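Amidohydrolase 3 domain-containing protein (Pyrococcus horikoshii, PDB 3IGH) is an uncharacterised, probably metal-dependent amidohydrolase, likely to cleave carbon-nitrogen bonds other than peptide bonds. Local coordinates at residues G23-H28 / K41-L46; R216-L221 / I229-Y234; F264-L269 / D318-V323. All coordinates share one frame; numbering follows the deposited sequence. Where two conformers were deposited one is given.

In the fold
The three contacts sample two parts of an amidohydrolase: a small sheet near the start of the chain and the TIM-type barrel of the family. Interaction 1 packs a helix on that small sheet, with its centre about 35 Å from the centre of the chain. Interactions 2 and 3 both belong to the barrel, their centres about 28 Å apart and their nearest atoms about 9 Å apart. Interactions 1 and 3 lie on opposite sides of the chain's centre, about 49 Å between centres. Interactions 1 and 2 touch the second subunit, whereas interaction 3 does not. Interaction 3 sits just past barrel strands 256-264 and 310-315, the end where this family generally places its active site.

Interaction 1: G23-H28 / K41-L46; sequences GLVISH and KKIVEL
Val25 faces helix 37-47 with both of its methyl groups, and each meets a different residue. The contact across 23-28 and 41-46 is wholly apolar, made of three buried aliphatic side chains. CG1 of Val25 comes within 3.8 Å of CG2 of Val44, the two valines lying alongside each other and pointing opposite ways. The other methyl, CG2 of Val25, lies 4.2 Å from CD1 of Ile43, and these side chains cross at a slant. The division of labour follows from the valine torsion: with CG1 anti to the backbone N (chi1 -175°), CG2 lies beside that N, and the fork spans two successive residues of the helix.

Polar interactions run within each element or to its neighbours. On the helix, the amide N of Glu45 bonds to O of Lys41 at 3.0 Å, while NZ of Lys41 and OE2 of Glu45 form only a long ion pair of 3.7 Å. The backbone of Val25 is bonded to strand 30-35, and that of Leu24 and Ile26 to strand 3-7, so strand 23-27 is an inner strand of a four-stranded mixed sheet. Val44 also reaches Leu3, Ala5 and Ile51, extending its packing over the adjoining strands, and Ile43 touches Ser47 of the second subunit.

With methyl groups alone meeting between 23-28 and 41-46, the chemistry implies that these two segments are held together by hydrophobic burial and shape, with no directional bond between them to set the helix's rotation.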
ATOM      1  N   GLY A  23     -27.292  18.367   8.891  1.00 46.81           N
ATOM      2  CA  GLY A  23     -26.532  18.560   7.664  1.00 44.29           C
ATOM      3  C   GLY A  23     -25.107  18.044   7.721  1.00 42.55           C
ATOM      4  O   GLY A  23     -24.424  18.210   8.729  1.00 43.20           O
ATOM      5  N   LEU A  24     -24.678  17.415   6.627  1.00 43.11           N
ATOM      6  CA  LEU A  24     -23.296  16.961   6.453  1.00 46.28           C
ATOM      7  C   LEU A  24     -22.713  17.556   5.188  1.00 41.55           C
ATOM      8  O   LEU A  24     -23.416  17.692   4.193  1.00 42.94           O
ATOM      9  CB  LEU A  24     -23.223  15.434   6.308  1.00 45.47           C
ATOM     10  CG  LEU A  24     -23.222  14.453   7.477  1.00 50.32           C
ATOM     11  CD1 LEU A  24     -22.931  13.060   6.937  1.00 45.46           C
ATOM     12  CD2 LEU A  24     -22.203  14.821   8.537  1.00 42.39           C
ATOM     13  N   VAL A  25     -21.427  17.901   5.221  1.00 42.96           N
ATOM     14  CA  VAL A  25     -20.696  18.209   3.990  1.00 43.76           C
ATOM     15  C   VAL A  25     -19.603  17.173   3.797  1.00 40.43           C
ATOM     16  O   VAL A  25     -18.830  16.909   4.716  1.00 43.64           O
ATOM     17  CB  VAL A  25     -20.082  19.633   3.981  1.00 41.83           C
ATOM     18  CG1 VAL A  25     -19.441  19.923   2.631  1.00 46.02           C
ATOM     19  CG2 VAL A  25     -21.144  20.676   4.265  1.00 49.99           C
ATOM     20  N   ILE A  26     -19.557  16.589   2.602  1.00 37.63           N
ATOM     21  CA  ILE A  26     -18.592  15.549   2.276  1.00 45.40           C
ATOM     22  C   ILE A  26     -17.667  16.006   1.152  1.00 47.06           C
ATOM     23  O   ILE A  26     -18.120  16.468   0.099  1.00 47.20           O
ATOM     24  CB  ILE A  26     -19.291  14.224   1.869  1.00 43.20           C
ATOM     25  CG1 ILE A  26     -20.186  13.716   3.005  1.00 45.54           C
ATOM     26  CG2 ILE A  26     -18.264  13.150   1.474  1.00 39.25           C
ATOM     27  CD1 ILE A  26     -21.328  12.857   2.521  1.00 47.27           C
ATOM     28  N   SER A  27     -16.368  15.872   1.394  1.00 41.37           N
ATOM     29  CA  SER A  27     -15.356  16.148   0.390  1.00 48.73           C
ATOM     30  C   SER A  27     -14.437  14.944   0.232  1.00 44.57           C
ATOM     31  O   SER A  27     -13.795  14.542   1.207  1.00 46.15           O
ATOM     32  CB  SER A  27     -14.532  17.364   0.812  1.00 52.11           C
ATOM     33  OG  SER A  27     -13.481  17.584  -0.107  1.00 58.74           O
ATOM     34  N   HIS A  28     -14.386  14.401  -0.992  1.00 45.74           N
ATOM     35  CA  HIS A  28     -13.525  13.260  -1.340  0.50 48.74           C
ATOM     36  C   HIS A  28     -13.615  12.095  -0.341  1.00 50.54           C
ATOM     37  O   HIS A  28     -12.592  11.606   0.160  1.00 47.40           O
ATOM     38  CB  HIS A  28     -12.067  13.710  -1.539  0.50 49.76           C
ATOM     39  CG  HIS A  28     -11.856  14.564  -2.756  0.50 56.58           C
ATOM     40  ND1 HIS A  28     -11.615  15.918  -2.683  0.50 51.30           N
ATOM     41  CD2 HIS A  28     -11.853  14.251  -4.074  0.50 53.90           C
ATOM     42  CE1 HIS A  28     -11.471  16.404  -3.904  0.50 54.76           C
ATOM     43  NE2 HIS A  28     -11.614  15.413  -4.766  0.50 44.67           N
ATOM     44  N   LYS A  41     -25.726  23.449   3.230  1.00 50.44           N
ATOM     45  CA  LYS A  41     -26.177  23.819   1.886  1.00 58.78           C
ATOM     46  C   LYS A  41     -25.452  25.066   1.377  1.00 53.75           C
ATOM     47  O   LYS A  41     -25.100  25.146   0.200  1.00 60.37           O
ATOM     48  CB  LYS A  41     -27.703  24.025   1.872  1.00 58.50           C
ATOM     49  CG  LYS A  41     -28.314  24.326   0.492  1.00 71.44           C
ATOM     50  CD  LYS A  41     -29.829  24.095   0.448  1.00 74.68           C
ATOM     51  CE  LYS A  41     -30.620  25.123   1.262  1.00 96.56           C
ATOM     52  NZ  LYS A  41     -30.782  26.426   0.555  1.00103.16           N
ATOM     53  N   LYS A  42     -25.211  26.013   2.282  1.00 53.04           N
ATOM     54  CA  LYS A  42     -24.535  27.270   1.967  1.00 59.30           C
ATOM     55  C   LYS A  42     -23.084  27.041   1.546  1.00 56.28           C
ATOM     56  O   LYS A  42     -22.619  27.637   0.570  1.00 57.63           O
ATOM     57  CB  LYS A  42     -24.589  28.213   3.172  1.00 55.99           C
ATOM     58  CG  LYS A  42     -24.186  29.649   2.866  1.00 71.01           C
ATOM     59  CD  LYS A  42     -24.414  30.569   4.064  1.00 79.21           C
ATOM     60  CE  LYS A  42     -25.897  30.871   4.283  1.00 96.54           C
ATOM     61  NZ  LYS A  42     -26.110  31.842   5.391  1.00103.15           N
ATOM     62  N   ILE A  43     -22.389  26.176   2.287  1.00 49.07           N
ATOM     63  CA  ILE A  43     -21.005  25.797   1.993  1.00 45.95           C
ATOM     64  C   ILE A  43     -20.878  25.250   0.566  1.00 43.24           C
ATOM     65  O   ILE A  43     -20.037  25.708  -0.210  1.00 45.88           O
ATOM     66  CB  ILE A  43     -20.460  24.780   3.050  1.00 46.81           C
ATOM     67  CG1 ILE A  43     -20.244  25.473   4.399  1.00 43.22           C
ATOM     68  CG2 ILE A  43     -19.143  24.147   2.597  1.00 47.42           C
ATOM     69  CD1 ILE A  43     -20.226  24.522   5.587  1.00 44.01           C
ATOM     70  N   VAL A  44     -21.756  24.313   0.218  1.00 42.21           N
ATOM     71  CA  VAL A  44     -21.717  23.640  -1.080  1.00 48.02           C
ATOM     72  C   VAL A  44     -22.217  24.537  -2.222  1.00 57.40           C
ATOM     73  O   VAL A  44     -21.854  24.335  -3.386  1.00 58.88           O
ATOM     74  CB  VAL A  44     -22.438  22.266  -1.017  1.00 45.72           C
ATOM     75  CG1 VAL A  44     -22.517  21.591  -2.374  1.00 49.68           C
ATOM     76  CG2 VAL A  44     -21.689  21.352  -0.057  1.00 49.14           C
ATOM     77  N   GLU A  45     -23.024  25.541  -1.884  1.00 60.54           N
ATOM     78  CA  GLU A  45     -23.445  26.545  -2.865  1.00 61.56           C
ATOM     79  C   GLU A  45     -22.284  27.448  -3.278  1.00 59.44           C
ATOM     80  O   GLU A  45     -22.108  27.732  -4.465  1.00 63.97           O
ATOM     81  CB  GLU A  45     -24.628  27.365  -2.343  1.00 62.47           C
ATOM     82  CG  GLU A  45     -25.972  26.724  -2.664  1.00 70.27           C
ATOM     83  CD  GLU A  45     -27.127  27.273  -1.842  1.00 84.82           C
ATOM     84  OE1 GLU A  45     -26.894  28.089  -0.920  1.00 84.55           O
ATOM     85  OE2 GLU A  45     -28.279  26.873  -2.122  1.00 86.05           O
ATOM     86  N   LEU A  46     -21.488  27.868  -2.295  1.00 50.50           N
ATOM     87  CA  LEU A  46     -20.312  28.703  -2.524  1.00 56.78           C
ATOM     88  C   LEU A  46     -19.212  27.949  -3.268  1.00 59.43           C
ATOM     89  O   LEU A  46     -18.617  28.480  -4.209  1.00 59.21           O
ATOM     90  CB  LEU A  46     -19.759  29.234  -1.196  1.00 50.63           C
ATOM     91  CG  LEU A  46     -20.576  30.234  -0.374  1.00 57.97           C
ATOM     92  CD1 LEU A  46     -20.022  30.318   1.042  1.00 52.75           C
ATOM     93  CD2 LEU A  46     -20.608  31.618  -1.030  1.00 60.35           C
TER

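Interaction 2: R216-L221 / I229-Y234; sequences RALFYL and INVFAY
Leu218 has the most surface buried here, and it is the one residue of 216-221 that touches 229-234. Its two methyls part at CG and reach different residues of strand 230-235: CD2 lies 4.1 Å from CG1 of Val231, and CD1 lies 4.3 Å from CB of Ala233. A chi1 of -72° swings CG of Leu218 to the side opposite its own carbonyl, which carries the fork out from the helix to the strand. The distances are those of ordinary van der Waals packing, neither strained nor especially close.

Val231 is the second residue by buried surface. It presents CG1, the methyl anti to its backbone N (chi1 178°), and its side chain is set at an angle to that of the leucine. The CA atoms of Leu218 and Val231 are 8.7 Å apart, a separation spanned by side chains.

Ala233, two residues further along, adds a single methyl from the same face of the strand. The alternation of the strand accounts for this: Val231 and Ala233 both point to the helix, while the intervening Phe232 packs on Thr257 and Ala453. Neighbouring strand 202-210 completes the apolar layer, since Phe207 touches both Leu218 and Val231, and Val210 touches both Leu218 and Ala233. On the helix, Phe219 meets Phe251 of the second subunit edge to face.

Strand 202-210, helix 212-223 and strand 230-235 follow one another as a beta-alpha-beta unit with its two strands parallel and adjacent. A leucine of the connecting helix packed onto the outer face of its strands is the layered construction of a TIM-type barrel, the fold of the amidohydrolase family.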
ATOM      1  N   ARG A 216      -3.389 -11.867  -3.081  1.00 25.74           N
ATOM      2  CA  ARG A 216      -3.207 -11.508  -4.502  1.00 26.99           C
ATOM      3  C   ARG A 216      -4.483 -10.927  -5.114  1.00 23.46           C
ATOM      4  O   ARG A 216      -4.433  -9.954  -5.868  1.00 27.49           O
ATOM      5  CB  ARG A 216      -2.772 -12.718  -5.330  1.00 24.14           C
ATOM      6  CG  ARG A 216      -1.366 -13.198  -5.070  1.00 31.15           C
ATOM      7  CD  ARG A 216      -1.049 -14.314  -6.061  1.00 38.29           C
ATOM      8  NE  ARG A 216       0.299 -14.824  -5.887  1.00 51.26           N
ATOM      9  CZ  ARG A 216       1.361 -14.350  -6.529  1.00 46.35           C
ATOM     10  NH1 ARG A 216       2.553 -14.878  -6.303  1.00 45.02           N
ATOM     11  NH2 ARG A 216       1.231 -13.350  -7.397  1.00 42.90           N
ATOM     12  N   ALA A 217      -5.620 -11.541  -4.789  1.00 25.12           N
ATOM     13  CA  ALA A 217      -6.927 -11.083  -5.251  1.00 26.66           C
ATOM     14  C   ALA A 217      -7.248  -9.684  -4.718  1.00 26.19           C
ATOM     15  O   ALA A 217      -7.725  -8.819  -5.457  1.00 26.00           O
ATOM     16  CB  ALA A 217      -8.005 -12.076  -4.818  1.00 26.99           C
ATOM     17  N   LEU A 218      -6.990  -9.472  -3.430  1.00 26.55           N
ATOM     18  CA  LEU A 218      -7.223  -8.165  -2.810  1.00 28.59           C
ATOM     19  C   LEU A 218      -6.389  -7.054  -3.447  1.00 28.25           C
ATOM     20  O   LEU A 218      -6.918  -5.974  -3.731  1.00 26.28           O
ATOM     21  CB  LEU A 218      -6.983  -8.220  -1.293  1.00 30.08           C
ATOM     22  CG  LEU A 218      -8.007  -8.970  -0.427  1.00 27.04           C
ATOM     23  CD1 LEU A 218      -7.471  -9.129   0.992  1.00 25.09           C
ATOM     24  CD2 LEU A 218      -9.383  -8.271  -0.431  1.00 26.78           C
ATOM     25  N   PHE A 219      -5.099  -7.332  -3.669  1.00 28.20           N
ATOM     26  CA  PHE A 219      -4.198  -6.409  -4.373  1.00 29.14           C
ATOM     27  C   PHE A 219      -4.721  -6.082  -5.781  1.00 29.03           C
ATOM     28  O   PHE A 219      -4.713  -4.930  -6.196  1.00 25.49           O
ATOM     29  CB  PHE A 219      -2.773  -6.986  -4.476  1.00 28.51           C
ATOM     30  CG  PHE A 219      -1.943  -6.835  -3.222  1.00 32.73           C
ATOM     31  CD1 PHE A 219      -1.967  -5.651  -2.475  1.00 28.10           C
ATOM     32  CD2 PHE A 219      -1.099  -7.856  -2.819  1.00 25.76           C
ATOM     33  CE1 PHE A 219      -1.181  -5.510  -1.319  1.00 34.06           C
ATOM     34  CE2 PHE A 219      -0.307  -7.727  -1.673  1.00 26.30           C
ATOM     35  CZ  PHE A 219      -0.352  -6.551  -0.917  1.00 29.44           C
ATOM     36  N   TYR A 220      -5.177  -7.105  -6.500  1.00 27.67           N
ATOM     37  CA  TYR A 220      -5.773  -6.923  -7.827  1.00 25.92           C
ATOM     38  C   TYR A 220      -6.985  -5.982  -7.777  1.00 30.68           C
ATOM     39  O   TYR A 220      -7.047  -4.997  -8.512  1.00 27.31           O
ATOM     40  CB  TYR A 220      -6.179  -8.286  -8.419  1.00 33.39           C
ATOM     41  CG  TYR A 220      -6.976  -8.166  -9.699  1.00 38.12           C
ATOM     42  CD1 TYR A 220      -6.339  -7.924 -10.920  1.00 40.81           C
ATOM     43  CD2 TYR A 220      -8.373  -8.275  -9.691  1.00 36.18           C
ATOM     44  CE1 TYR A 220      -7.074  -7.804 -12.102  1.00 40.22           C
ATOM     45  CE2 TYR A 220      -9.111  -8.148 -10.856  1.00 34.85           C
ATOM     46  CZ  TYR A 220      -8.453  -7.923 -12.060  1.00 46.33           C
ATOM     47  OH  TYR A 220      -9.184  -7.800 -13.215  1.00 47.71           O
ATOM     48  N   LEU A 221      -7.933  -6.283  -6.892  1.00 26.90           N
ATOM     49  CA  LEU A 221      -9.154  -5.484  -6.768  1.00 29.82           C
ATOM     50  C   LEU A 221      -8.885  -4.039  -6.374  1.00 29.72           C
ATOM     51  O   LEU A 221      -9.509  -3.133  -6.910  1.00 30.49           O
ATOM     52  CB  LEU A 221     -10.119  -6.131  -5.773  1.00 34.03           C
ATOM     53  CG  LEU A 221     -10.812  -7.414  -6.251  1.00 31.71           C
ATOM     54  CD1 LEU A 221     -11.517  -8.061  -5.096  1.00 29.83           C
ATOM     55  CD2 LEU A 221     -11.802  -7.135  -7.392  1.00 30.74           C
ATOM     56  N   ILE A 229     -15.701  -1.956  -0.608  1.00 32.96           N
ATOM     57  CA  ILE A 229     -15.773  -1.798   0.843  1.00 28.10           C
ATOM     58  C   ILE A 229     -14.346  -1.651   1.393  1.00 25.56           C
ATOM     59  O   ILE A 229     -13.382  -2.071   0.749  1.00 28.74           O
ATOM     60  CB  ILE A 229     -16.464  -3.025   1.534  1.00 31.98           C
ATOM     61  CG1 ILE A 229     -15.721  -4.331   1.208  1.00 30.19           C
ATOM     62  CG2 ILE A 229     -17.966  -3.096   1.167  1.00 29.76           C
ATOM     63  CD1 ILE A 229     -16.146  -5.571   2.033  1.00 33.16           C
ATOM     64  N   ASN A 230     -14.218  -1.053   2.574  1.00 28.45           N
ATOM     65  CA  ASN A 230     -12.932  -0.991   3.260  1.00 29.13           C
ATOM     66  C   ASN A 230     -12.565  -2.359   3.821  1.00 31.51           C
ATOM     67  O   ASN A 230     -13.374  -3.009   4.481  1.00 30.27           O
ATOM     68  CB  ASN A 230     -12.954   0.070   4.367  1.00 31.80           C
ATOM     69  CG  ASN A 230     -13.377   1.434   3.851  1.00 33.19           C
ATOM     70  OD1 ASN A 230     -12.793   1.957   2.897  1.00 31.40           O
ATOM     71  ND2 ASN A 230     -14.404   2.012   4.470  1.00 31.63           N
ATOM     72  N   VAL A 231     -11.355  -2.813   3.513  1.00 27.11           N
ATOM     73  CA  VAL A 231     -10.902  -4.133   3.929  1.00 24.39           C
ATOM     74  C   VAL A 231      -9.626  -4.000   4.755  1.00 28.02           C
ATOM     75  O   VAL A 231      -8.600  -3.544   4.253  1.00 26.75           O
ATOM     76  CB  VAL A 231     -10.653  -5.056   2.711  1.00 24.44           C
ATOM     77  CG1 VAL A 231     -10.125  -6.430   3.163  1.00 29.07           C
ATOM     78  CG2 VAL A 231     -11.927  -5.215   1.870  1.00 27.59           C
ATOM     79  N   PHE A 232      -9.696  -4.414   6.016  1.00 27.30           N
ATOM     80  CA  PHE A 232      -8.522  -4.471   6.877  1.00 23.41           C
ATOM     81  C   PHE A 232      -8.054  -5.933   6.930  1.00 25.27           C
ATOM     82  O   PHE A 232      -8.649  -6.772   7.620  1.00 24.25           O
ATOM     83  CB  PHE A 232      -8.840  -3.870   8.262  1.00 24.79           C
ATOM     84  CG  PHE A 232      -9.101  -2.383   8.214  1.00 28.48           C
ATOM     85  CD1 PHE A 232      -8.087  -1.477   8.533  1.00 27.95           C
ATOM     86  CD2 PHE A 232     -10.341  -1.883   7.783  1.00 28.57           C
ATOM     87  CE1 PHE A 232      -8.302  -0.100   8.444  1.00 29.21           C
ATOM     88  CE2 PHE A 232     -10.573  -0.503   7.695  1.00 26.88           C
ATOM     89  CZ  PHE A 232      -9.546   0.388   8.024  1.00 30.41           C
ATOM     90  N   ALA A 233      -6.998  -6.230   6.177  1.00 25.46           N
ATOM     91  CA  ALA A 233      -6.525  -7.604   5.990  1.00 24.47           C
ATOM     92  C   ALA A 233      -5.663  -8.088   7.145  1.00 27.21           C
ATOM     93  O   ALA A 233      -4.625  -7.506   7.448  1.00 24.79           O
ATOM     94  CB  ALA A 233      -5.764  -7.743   4.675  1.00 24.33           C
ATOM     95  N   TYR A 234      -6.108  -9.161   7.785  1.00 24.61           N
ATOM     96  CA  TYR A 234      -5.295  -9.848   8.784  1.00 22.35           C
ATOM     97  C   TYR A 234      -4.826 -11.151   8.174  1.00 28.06           C
ATOM     98  O   TYR A 234      -5.612 -12.084   7.974  1.00 24.38           O
ATOM     99  CB  TYR A 234      -6.083 -10.075  10.078  1.00 22.92           C
ATOM    100  CG  TYR A 234      -6.237  -8.827  10.927  1.00 28.10           C
ATOM    101  CD1 TYR A 234      -7.112  -7.802  10.553  1.00 23.53           C
ATOM    102  CD2 TYR A 234      -5.527  -8.685  12.129  1.00 22.40           C
ATOM    103  CE1 TYR A 234      -7.256  -6.651  11.338  1.00 27.01           C
ATOM    104  CE2 TYR A 234      -5.672  -7.531  12.930  1.00 21.41           C
ATOM    105  CZ  TYR A 234      -6.542  -6.526  12.518  1.00 29.38           C
ATOM    106  OH  TYR A 234      -6.708  -5.397  13.284  1.00 26.74           O
TER

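Interaction 3: F264-L269 / D318-V323; sequences FTDGSL and DKALDV
Thr265 meets Ala320 and Val323 where the loop after strand 256-264 packs on helix 318-331, in the TIM-type barrel of the amidohydrolase family. Its CG2 lies 3.8 Å from CG1 of Val323, the two side chains running side by side in opposing senses. OG1 of Thr265 passes 3.3 Å from CB of Ala320, but its hydrogen bond goes to the carbonyl O of His314 on neighbouring strand 310-315. A chi1 of 53° tucks OG1 back over the threonine's own main chain and leaves CG2 turned to the valine. A valine in its place would probably leave the His314 carbonyl without this hydroxyl partner.

Asp266 follows, its carboxylate held by backbone N-H groups just before the helix and in the loop. OD1 takes the amide of Ile316, while OD2 receives those of Gly317 and Leu275; three bonds therefore restrict the rotation of the group. Beyond it, the carbonyl of Gly267 accepts a bond from NE2 of His314. The carboxylate also closes over the small alanine, OD2 of Asp266 standing 3.1 Å from CB of Ala320.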
ATOM      1  N   PHE A 264      -4.050 -18.187  16.485  1.00 28.98           N
ATOM      2  CA  PHE A 264      -5.007 -19.047  17.195  1.00 31.01           C
ATOM      3  C   PHE A 264      -4.371 -19.602  18.461  1.00 36.90           C
ATOM      4  O   PHE A 264      -3.223 -20.035  18.440  1.00 31.21           O
ATOM      5  CB  PHE A 264      -5.405 -20.231  16.309  1.00 33.09           C
ATOM      6  CG  PHE A 264      -6.167 -19.841  15.079  1.00 36.67           C
ATOM      7  CD1 PHE A 264      -7.564 -19.826  15.090  1.00 45.48           C
ATOM      8  CD2 PHE A 264      -5.498 -19.492  13.907  1.00 35.15           C
ATOM      9  CE1 PHE A 264      -8.281 -19.465  13.952  1.00 52.10           C
ATOM     10  CE2 PHE A 264      -6.208 -19.119  12.764  1.00 40.68           C
ATOM     11  CZ  PHE A 264      -7.601 -19.110  12.786  1.00 46.71           C
ATOM     12  N   THR A 265      -5.107 -19.573  19.562  1.00 30.09           N
ATOM     13  CA  THR A 265      -4.714 -20.323  20.753  1.00 29.54           C
ATOM     14  C   THR A 265      -5.444 -21.662  20.830  1.00 39.03           C
ATOM     15  O   THR A 265      -4.830 -22.666  21.165  1.00 40.91           O
ATOM     16  CB  THR A 265      -4.974 -19.561  22.058  1.00 30.25           C
ATOM     17  OG1 THR A 265      -6.337 -19.117  22.094  1.00 36.67           O
ATOM     18  CG2 THR A 265      -4.040 -18.369  22.179  1.00 34.92           C
ATOM     19  N   ASP A 266      -6.750 -21.670  20.531  1.00 33.48           N
ATOM     20  CA  ASP A 266      -7.569 -22.876  20.714  1.00 31.14           C
ATOM     21  C   ASP A 266      -8.589 -23.136  19.602  1.00 34.86           C
ATOM     22  O   ASP A 266      -8.584 -22.466  18.569  1.00 32.89           O
ATOM     23  CB  ASP A 266      -8.237 -22.889  22.104  1.00 28.96           C
ATOM     24  CG  ASP A 266      -9.326 -21.830  22.269  1.00 31.18           C
ATOM     25  OD1 ASP A 266      -9.419 -20.879  21.465  1.00 31.31           O
ATOM     26  OD2 ASP A 266     -10.081 -21.922  23.261  1.00 29.61           O
ATOM     27  N   GLY A 267      -9.447 -24.132  19.808  1.00 34.37           N
ATOM     28  CA  GLY A 267     -10.488 -24.442  18.834  1.00 28.27           C
ATOM     29  C   GLY A 267     -11.806 -23.830  19.261  1.00 35.84           C
ATOM     30  O   GLY A 267     -11.854 -22.678  19.712  1.00 29.45           O
ATOM     31  N   SER A 268     -12.870 -24.620  19.174  1.00 28.95           N
ATOM     32  CA  SER A 268     -14.217 -24.116  19.438  1.00 31.75           C
ATOM     33  C   SER A 268     -14.946 -24.941  20.496  1.00 29.50           C
ATOM     34  O   SER A 268     -14.603 -26.097  20.737  1.00 31.55           O
ATOM     35  CB  SER A 268     -15.024 -24.103  18.134  1.00 35.67           C
ATOM     36  OG  SER A 268     -15.174 -25.421  17.615  1.00 51.59           O
ATOM     37  N   LEU A 269     -15.956 -24.339  21.112  1.00 28.38           N
ATOM     38  CA  LEU A 269     -16.762 -25.037  22.117  1.00 34.71           C
ATOM     39  C   LEU A 269     -17.598 -26.160  21.531  1.00 32.49           C
ATOM     40  O   LEU A 269     -17.789 -27.174  22.188  1.00 33.30           O
ATOM     41  CB  LEU A 269     -17.637 -24.071  22.907  1.00 34.16           C
ATOM     42  CG  LEU A 269     -16.848 -23.177  23.863  1.00 33.42           C
ATOM     43  CD1 LEU A 269     -17.683 -21.968  24.225  1.00 34.96           C
ATOM     44  CD2 LEU A 269     -16.363 -23.940  25.111  1.00 30.43           C
ATOM     45  N   ASP A 318     -11.579 -20.224  28.327  1.00 30.66           N
ATOM     46  CA  ASP A 318     -11.051 -19.302  29.330  1.00 32.34           C
ATOM     47  C   ASP A 318      -9.548 -19.487  29.569  1.00 31.33           C
ATOM     48  O   ASP A 318      -8.846 -18.518  29.860  1.00 33.17           O
ATOM     49  CB  ASP A 318     -11.834 -19.389  30.645  1.00 32.04           C
ATOM     50  CG  ASP A 318     -11.603 -20.690  31.382  1.00 35.26           C
ATOM     51  OD1 ASP A 318     -11.939 -21.774  30.850  1.00 33.11           O
ATOM     52  OD2 ASP A 318     -11.069 -20.620  32.502  1.00 32.80           O
ATOM     53  N   LYS A 319      -9.055 -20.715  29.429  1.00 31.11           N
ATOM     54  CA  LYS A 319      -7.606 -20.944  29.539  1.00 35.76           C
ATOM     55  C   LYS A 319      -6.873 -20.410  28.306  1.00 32.51           C
ATOM     56  O   LYS A 319      -5.770 -19.886  28.418  1.00 34.57           O
ATOM     57  CB  LYS A 319      -7.272 -22.419  29.762  1.00 32.12           C
ATOM     58  CG  LYS A 319      -5.813 -22.665  30.126  1.00 36.21           C
ATOM     59  CD  LYS A 319      -5.551 -24.129  30.455  1.00 38.87           C
ATOM     60  CE  LYS A 319      -4.295 -24.250  31.313  1.00 54.22           C
ATOM     61  NZ  LYS A 319      -4.084 -25.643  31.797  1.00 61.51           N
ATOM     62  N   ALA A 320      -7.499 -20.533  27.138  1.00 31.43           N
ATOM     63  CA  ALA A 320      -6.955 -19.968  25.904  1.00 31.60           C
ATOM     64  C   ALA A 320      -6.786 -18.465  26.027  1.00 30.17           C
ATOM     65  O   ALA A 320      -5.817 -17.901  25.517  1.00 30.63           O
ATOM     66  CB  ALA A 320      -7.862 -20.269  24.764  1.00 30.50           C
ATOM     67  N   LEU A 321      -7.742 -17.827  26.699  1.00 30.02           N
ATOM     68  CA  LEU A 321      -7.673 -16.407  26.981  1.00 30.50           C
ATOM     69  C   LEU A 321      -6.473 -16.049  27.868  1.00 37.24           C
ATOM     70  O   LEU A 321      -5.813 -15.031  27.620  1.00 33.70           O
ATOM     71  CB  LEU A 321      -8.979 -15.906  27.603  1.00 30.39           C
ATOM     72  CG  LEU A 321      -9.036 -14.410  27.929  1.00 30.05           C
ATOM     73  CD1 LEU A 321      -8.806 -13.551  26.681  1.00 36.45           C
ATOM     74  CD2 LEU A 321     -10.359 -14.068  28.565  1.00 33.63           C
ATOM     75  N   ASP A 322      -6.196 -16.881  28.880  1.00 34.53           N
ATOM     76  CA  ASP A 322      -4.986 -16.720  29.708  1.00 37.71           C
ATOM     77  C   ASP A 322      -3.738 -16.714  28.829  1.00 26.85           C
ATOM     78  O   ASP A 322      -2.875 -15.854  28.988  1.00 34.66           O
ATOM     79  CB  ASP A 322      -4.848 -17.838  30.755  1.00 35.32           C
ATOM     80  CG  ASP A 322      -5.847 -17.726  31.897  1.00 45.25           C
ATOM     81  OD1 ASP A 322      -6.172 -16.601  32.320  1.00 44.60           O
ATOM     82  OD2 ASP A 322      -6.291 -18.786  32.395  1.00 48.06           O
ATOM     83  N   VAL A 323      -3.669 -17.675  27.907  1.00 30.82           N
ATOM     84  CA  VAL A 323      -2.564 -17.818  26.969  1.00 32.47           C
ATOM     85  C   VAL A 323      -2.440 -16.572  26.083  1.00 36.57           C
ATOM     86  O   VAL A 323      -1.348 -16.024  25.939  1.00 30.73           O
ATOM     87  CB  VAL A 323      -2.714 -19.101  26.107  1.00 35.57           C
ATOM     88  CG1 VAL A 323      -1.646 -19.180  25.011  1.00 29.92           C
ATOM     89  CG2 VAL A 323      -2.669 -20.347  26.989  1.00 38.26           C
TER